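Local coordinates for protein nicotinate-nucleotide--dimethylbenzimidazole phosphoribosyltransferase (Thermus thermophilus HB8, PDB 1WX1) that probably makes alpha-ribazole 5'-phosphate, a precursor of the lower ligand of cobalamin, from nicotinate mononucleotide and 5,6-dimethylbenzimidazole, releasing nicotinate, at residues A65-Q68 against E69-R72; P266-R269 against D270-A274. All coordinates share one frame; numbering follows the deposited sequence.

Contact 1 (A65-Q68 against E69-R72); sequences AYPQ and EVTR
Gln68 O is gripped twice: Thr71 N donates to it at 3.1 Å, and a bridging water gives it a hydrogen at 2.7 Å while accepting one from Arg72 N at 2.9 Å. The water thus stands between a carbonyl and the amide four residues on, where a direct i to i+4 bond would lie in a regular alpha-helix. One residue earlier, a type I beta turn runs from Pro67 to Val70 and is closed by Val70 N donating to Pro67 O at 3.0 Å, N-H...O angle 165°. Together the turn and the water bridge lead the loop after strand 47-54 into helix 70-79.

Val70 covers the turn with one branch. Its CG2, set anti to the carbonyl carbon, swings back over Pro67 and approaches Pro67 CG to 3.8 Å, while Tyr66 CB lies beside the same methyl. Glu69 also reaches back to Pro67: its chi1 of 60° wedges CG between the backbone N and carbonyl carbon, and the extended chain then crosses the proline ring obliquely. Val332 of the second subunit packs on Val70, and Ser333 of that subunit on Pro67 and Glu69, so the turn belongs to the dimer interface. Val70 lies about 8 Å, side chain to side chain, from Glu304, the predicted proton acceptor. Thr71 OG1 is hydrogen-bonded to Asp55 OD2 and to Ile165 N. At the outer end of the glutamate, Glu69 OE2 rests 3.6 Å from Pro67 CG.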
ATOM      1  N   ALA A  65      25.118  14.181  -5.806  1.00 28.16           N
ATOM      2  CA  ALA A  65      24.978  15.634  -5.750  1.00 29.65           C
ATOM      3  C   ALA A  65      25.077  16.130  -4.311  1.00 29.96           C
ATOM      4  O   ALA A  65      25.302  17.315  -4.065  1.00 31.43           O
ATOM      5  CB  ALA A  65      23.640  16.054  -6.351  1.00 32.29           C
ATOM      6  N   TYR A  66      24.909  15.218  -3.361  1.00 27.72           N
ATOM      7  CA  TYR A  66      24.969  15.569  -1.948  1.00 26.07           C
ATOM      8  C   TYR A  66      26.345  15.328  -1.339  1.00 24.63           C
ATOM      9  O   TYR A  66      27.004  14.341  -1.651  1.00 23.72           O
ATOM     10  CB  TYR A  66      23.933  14.755  -1.171  1.00 29.95           C
ATOM     11  CG  TYR A  66      22.507  15.103  -1.506  1.00 34.37           C
ATOM     12  CD1 TYR A  66      21.916  16.262  -1.000  1.00 36.89           C
ATOM     13  CD2 TYR A  66      21.748  14.285  -2.342  1.00 37.24           C
ATOM     14  CE1 TYR A  66      20.600  16.596  -1.316  1.00 39.53           C
ATOM     15  CE2 TYR A  66      20.432  14.610  -2.666  1.00 40.28           C
ATOM     16  CZ  TYR A  66      19.867  15.767  -2.151  1.00 40.52           C
ATOM     17  OH  TYR A  66      18.567  16.093  -2.465  1.00 43.29           O
ATOM     18  N   PRO A  67      26.794  16.236  -0.458  1.00 24.73           N
ATOM     19  CA  PRO A  67      28.098  16.099   0.195  1.00 24.03           C
ATOM     20  C   PRO A  67      28.049  14.952   1.205  1.00 23.66           C
ATOM     21  O   PRO A  67      27.002  14.673   1.787  1.00 21.77           O
ATOM     22  CB  PRO A  67      28.294  17.458   0.858  1.00 25.50           C
ATOM     23  CG  PRO A  67      26.889  17.861   1.203  1.00 24.86           C
ATOM     24  CD  PRO A  67      26.137  17.493  -0.056  1.00 25.19           C
ATOM     25  N   GLN A  68      29.190  14.303   1.410  1.00 22.23           N
ATOM     26  CA  GLN A  68      29.300  13.170   2.317  1.00 21.77           C
ATOM     27  C   GLN A  68      28.744  13.417   3.719  1.00 21.12           C
ATOM     28  O   GLN A  68      28.192  12.501   4.338  1.00 19.11           O
ATOM     29  CB  GLN A  68      30.771  12.752   2.419  1.00 22.27           C
ATOM     30  CG  GLN A  68      30.994  11.488   3.214  1.00 23.55           C
ATOM     31  CD  GLN A  68      32.351  10.877   2.940  1.00 24.27           C
ATOM     32  OE1 GLN A  68      33.380  11.424   3.329  1.00 23.14           O
ATOM     33  NE2 GLN A  68      32.358   9.739   2.257  1.00 21.27           N
ATOM     34  N   GLU A  69      28.884  14.647   4.205  1.00 19.54           N
ATOM     35  CA  GLU A  69      28.429  15.022   5.537  1.00 20.07           C
ATOM     36  C   GLU A  69      26.954  14.735   5.782  1.00 18.87           C
ATOM     37  O   GLU A  69      26.538  14.605   6.924  1.00 18.98           O
ATOM     38  CB  GLU A  69      28.664  16.527   5.779  1.00 24.38           C
ATOM     39  CG  GLU A  69      27.948  17.425   4.799  1.00 30.91           C
ATOM     40  CD  GLU A  69      28.345  18.882   4.886  1.00 36.85           C
ATOM     41  OE1 GLU A  69      28.278  19.470   5.995  1.00 42.46           O
ATOM     42  OE2 GLU A  69      28.719  19.440   3.837  1.00 41.81           O
ATOM     43  N   VAL A  70      26.169  14.650   4.714  1.00 16.26           N
ATOM     44  CA  VAL A  70      24.736  14.395   4.833  1.00 17.45           C
ATOM     45  C   VAL A  70      24.397  13.069   5.521  1.00 17.63           C
ATOM     46  O   VAL A  70      23.373  12.961   6.193  1.00 18.43           O
ATOM     47  CB  VAL A  70      24.052  14.454   3.445  1.00 18.64           C
ATOM     48  CG1 VAL A  70      22.591  14.024   3.558  1.00 20.81           C
ATOM     49  CG2 VAL A  70      24.126  15.885   2.898  1.00 19.00           C
ATOM     50  N   THR A  71      25.259  12.068   5.377  1.00 16.23           N
ATOM     51  CA  THR A  71      25.006  10.779   6.026  1.00 16.03           C
ATOM     52  C   THR A  71      24.902  10.976   7.539  1.00 16.04           C
ATOM     53  O   THR A  71      23.921  10.576   8.164  1.00 14.48           O
ATOM     54  CB  THR A  71      26.134   9.766   5.741  1.00 16.30           C
ATOM     55  OG1 THR A  71      26.281   9.602   4.326  1.00 15.23           O
ATOM     56  CG2 THR A  71      25.812   8.417   6.369  1.00 15.99           C
ATOM     57  N   ARG A  72      25.920  11.597   8.123  1.00 16.15           N
ATOM     58  CA  ARG A  72      25.922  11.842   9.557  1.00 15.95           C
ATOM     59  C   ARG A  72      24.774  12.758   9.983  1.00 16.20           C
ATOM     60  O   ARG A  72      24.128  12.526  11.008  1.00 16.18           O
ATOM     61  CB  ARG A  72      27.254  12.461   9.987  1.00 17.27           C
ATOM     62  CG  ARG A  72      27.293  12.828  11.457  1.00 19.74           C
ATOM     63  CD  ARG A  72      28.676  13.271  11.914  1.00 21.59           C
ATOM     64  NE  ARG A  72      28.627  13.681  13.311  1.00 24.34           N
ATOM     65  CZ  ARG A  72      28.111  14.830  13.735  1.00 26.56           C
ATOM     66  NH1 ARG A  72      27.611  15.699  12.866  1.00 27.27           N
ATOM     67  NH2 ARG A  72      28.063  15.096  15.031  1.00 27.60           N
TER
HETATM   68  O   HOH W   1      28.576  11.669   6.845  1.00 16.81           O

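Contact 2 (P266-R269 against D270-A274); sequences PGLR and DHLFA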
ATOM      1  N   PRO A 266      20.881 -19.584   1.323  1.00 23.43           N
ATOM      2  CA  PRO A 266      19.893 -19.868   0.275  1.00 24.43           C
ATOM      3  C   PRO A 266      18.425 -19.868   0.710  1.00 22.73           C
ATOM      4  O   PRO A 266      17.561 -19.347  -0.000  1.00 23.84           O
ATOM      5  CB  PRO A 266      20.337 -21.233  -0.248  1.00 25.69           C
ATOM      6  CG  PRO A 266      21.814 -21.179  -0.082  1.00 28.34           C
ATOM      7  CD  PRO A 266      21.961 -20.585   1.300  1.00 23.44           C
ATOM      8  N   GLY A 267      18.141 -20.451   1.869  1.00 22.06           N
ATOM      9  CA  GLY A 267      16.767 -20.517   2.342  1.00 22.70           C
ATOM     10  C   GLY A 267      16.148 -19.210   2.818  1.00 22.65           C
ATOM     11  O   GLY A 267      14.934 -19.130   3.029  1.00 20.11           O
ATOM     12  N   LEU A 268      16.970 -18.179   2.969  1.00 21.66           N
ATOM     13  CA  LEU A 268      16.499 -16.887   3.448  1.00 21.18           C
ATOM     14  C   LEU A 268      15.477 -16.240   2.520  1.00 21.47           C
ATOM     15  O   LEU A 268      14.625 -15.462   2.957  1.00 20.42           O
ATOM     16  CB  LEU A 268      17.699 -15.958   3.647  1.00 23.55           C
ATOM     17  CG  LEU A 268      17.439 -14.544   4.166  1.00 24.12           C
ATOM     18  CD1 LEU A 268      18.577 -14.147   5.102  1.00 24.09           C
ATOM     19  CD2 LEU A 268      17.317 -13.577   2.990  1.00 21.22           C
ATOM     20  N   ARG A 269      15.555 -16.584   1.239  1.00 21.29           N
ATOM     21  CA  ARG A 269      14.659 -16.030   0.241  1.00 21.66           C
ATOM     22  C   ARG A 269      13.185 -16.278   0.560  1.00 20.81           C
ATOM     23  O   ARG A 269      12.339 -15.448   0.249  1.00 17.61           O
ATOM     24  CB  ARG A 269      14.981 -16.623  -1.124  1.00 27.32           C
ATOM     25  CG  ARG A 269      14.213 -15.995  -2.277  1.00 33.40           C
ATOM     26  CD  ARG A 269      14.488 -16.797  -3.544  1.00 39.69           C
ATOM     27  NE  ARG A 269      13.500 -17.851  -3.751  1.00 45.55           N
ATOM     28  CZ  ARG A 269      12.188 -17.626  -3.852  1.00 48.74           C
ATOM     29  NH1 ARG A 269      11.708 -16.382  -3.764  1.00 50.51           N
ATOM     30  NH2 ARG A 269      11.350 -18.639  -4.023  1.00 49.76           N
ATOM     31  N   ASP A 270      12.878 -17.417   1.180  1.00 21.02           N
ATOM     32  CA  ASP A 270      11.496 -17.764   1.529  1.00 22.19           C
ATOM     33  C   ASP A 270      10.892 -16.862   2.603  1.00 21.17           C
ATOM     34  O   ASP A 270       9.675 -16.839   2.785  1.00 20.17           O
ATOM     35  CB  ASP A 270      11.412 -19.220   2.002  1.00 26.26           C
ATOM     36  CG  ASP A 270      11.862 -20.194   0.943  1.00 30.63           C
ATOM     37  OD1 ASP A 270      11.437 -20.038  -0.222  1.00 34.09           O
ATOM     38  OD2 ASP A 270      12.638 -21.114   1.278  1.00 36.13           O
ATOM     39  N   HIS A 271      11.738 -16.114   3.302  1.00 19.01           N
ATOM     40  CA  HIS A 271      11.271 -15.215   4.355  1.00 20.78           C
ATOM     41  C   HIS A 271      11.150 -13.767   3.892  1.00 20.45           C
ATOM     42  O   HIS A 271      10.688 -12.909   4.650  1.00 18.38           O
ATOM     43  CB  HIS A 271      12.226 -15.253   5.550  1.00 22.80           C
ATOM     44  CG  HIS A 271      12.107 -16.487   6.385  1.00 26.21           C
ATOM     45  ND1 HIS A 271      11.756 -16.450   7.719  1.00 27.79           N
ATOM     46  CD2 HIS A 271      12.308 -17.793   6.087  1.00 26.86           C
ATOM     47  CE1 HIS A 271      11.746 -17.678   8.204  1.00 29.85           C
ATOM     48  NE2 HIS A 271      12.080 -18.512   7.233  1.00 28.34           N
ATOM     49  N   LEU A 272      11.569 -13.501   2.657  1.00 18.71           N
ATOM     50  CA  LEU A 272      11.544 -12.147   2.109  1.00 17.82           C
ATOM     51  C   LEU A 272      10.253 -11.712   1.429  1.00 18.98           C
ATOM     52  O   LEU A 272       9.621 -12.478   0.698  1.00 17.40           O
ATOM     53  CB  LEU A 272      12.685 -11.955   1.102  1.00 17.93           C
ATOM     54  CG  LEU A 272      14.140 -12.062   1.565  1.00 20.54           C
ATOM     55  CD1 LEU A 272      15.070 -11.820   0.371  1.00 17.55           C
ATOM     56  CD2 LEU A 272      14.403 -11.051   2.670  1.00 20.34           C
ATOM     57  N   PHE A 273       9.890 -10.456   1.670  1.00 16.42           N
ATOM     58  CA  PHE A 273       8.720  -9.833   1.074  1.00 17.20           C
ATOM     59  C   PHE A 273       9.206  -8.506   0.500  1.00 17.65           C
ATOM     60  O   PHE A 273       9.837  -7.712   1.209  1.00 17.83           O
ATOM     61  CB  PHE A 273       7.649  -9.583   2.137  1.00 16.04           C
ATOM     62  CG  PHE A 273       7.026 -10.845   2.666  1.00 18.59           C
ATOM     63  CD1 PHE A 273       5.875 -11.366   2.077  1.00 17.79           C
ATOM     64  CD2 PHE A 273       7.619 -11.540   3.714  1.00 16.88           C
ATOM     65  CE1 PHE A 273       5.321 -12.566   2.531  1.00 19.10           C
ATOM     66  CE2 PHE A 273       7.078 -12.741   4.176  1.00 18.28           C
ATOM     67  CZ  PHE A 273       5.926 -13.255   3.579  1.00 19.33           C
ATOM     68  N   ALA A 274       8.929  -8.263  -0.775  1.00 15.60           N
ATOM     69  CA  ALA A 274       9.359  -7.017  -1.395  1.00 16.74           C
ATOM     70  C   ALA A 274       8.368  -5.912  -1.060  1.00 17.38           C
ATOM     71  O   ALA A 274       7.233  -5.907  -1.551  1.00 18.48           O
ATOM     72  CB  ALA A 274       9.478  -7.188  -2.910  1.00 16.67           C
TER
HETATM   73  O   HOH W   2      13.576 -21.435   3.964  1.00 48.11           O
HETATM   74  O   HOH W   3      13.849 -20.428  -2.256  1.00 50.64           O
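The backbone from Pro266 to His271 winds as a 3-10 segment, then straightens into strand 272-274. Three successive i to i+3 bonds mark the winding: Asp270 N to Gly267 O at 3.3 Å, His271 N to Leu268 O at 3.0 Å, and Leu272 N to Arg269 O at 3.2 Å. Leu268 and Leu272 meet obliquely, Leu268 CD2 lying 3.8 Å from Leu272 CG and close to both its methyls. The turn completes a beta-alpha-beta unit, running from helix 252-264 into strand 272-274, parallel to its neighbour 247-249; Leu268 also touches Ala261 of that helix. Asp270 OD1 stands over one face of the Arg269 guanidinium, 4.1 Å from Arg269 NH2; since OD1 lies well out of the guanidinium plane, no N-H points at it and the pair, beyond salt-bridge range, is one of charges only. A bend at Arg269 chi3 (92°) turns the group back toward the carboxylate, and Arg269 NH1 makes a weak hydrogen bond to Leu290 O. One water donates to Gly267 O and Asp270 OD2; another donates to Asp270 OD1 and weakly accepts from Arg269 NE. An alanine in place of Asp270 would probably leave both waters without their carboxylate acceptor and the Arg269 charge without its neighbour. His271 ND1 is bonded to Leu245 O.

How the contacts relate
Contact 1 closes long before contact 2 opens along the chain, and the two lie on opposite sides of its centre, their own centres 32 Å apart and nearest atoms about 23 Å. Their common element is the parallel sheet: residues 65-72 follow one of its two central strands, 47-54, and lead into helix 70-79, whereas residues 266-274 follow helix 252-264 and supply strand 272-274, at one outer edge of the sheet within the chain. The settings differ. Contact 1 meets the second subunit and lies near the predicted active-site glutamate; contact 2 touches no other chain of the assembly and lies away from that residue, joining a helix to the sheet inside its own subunit.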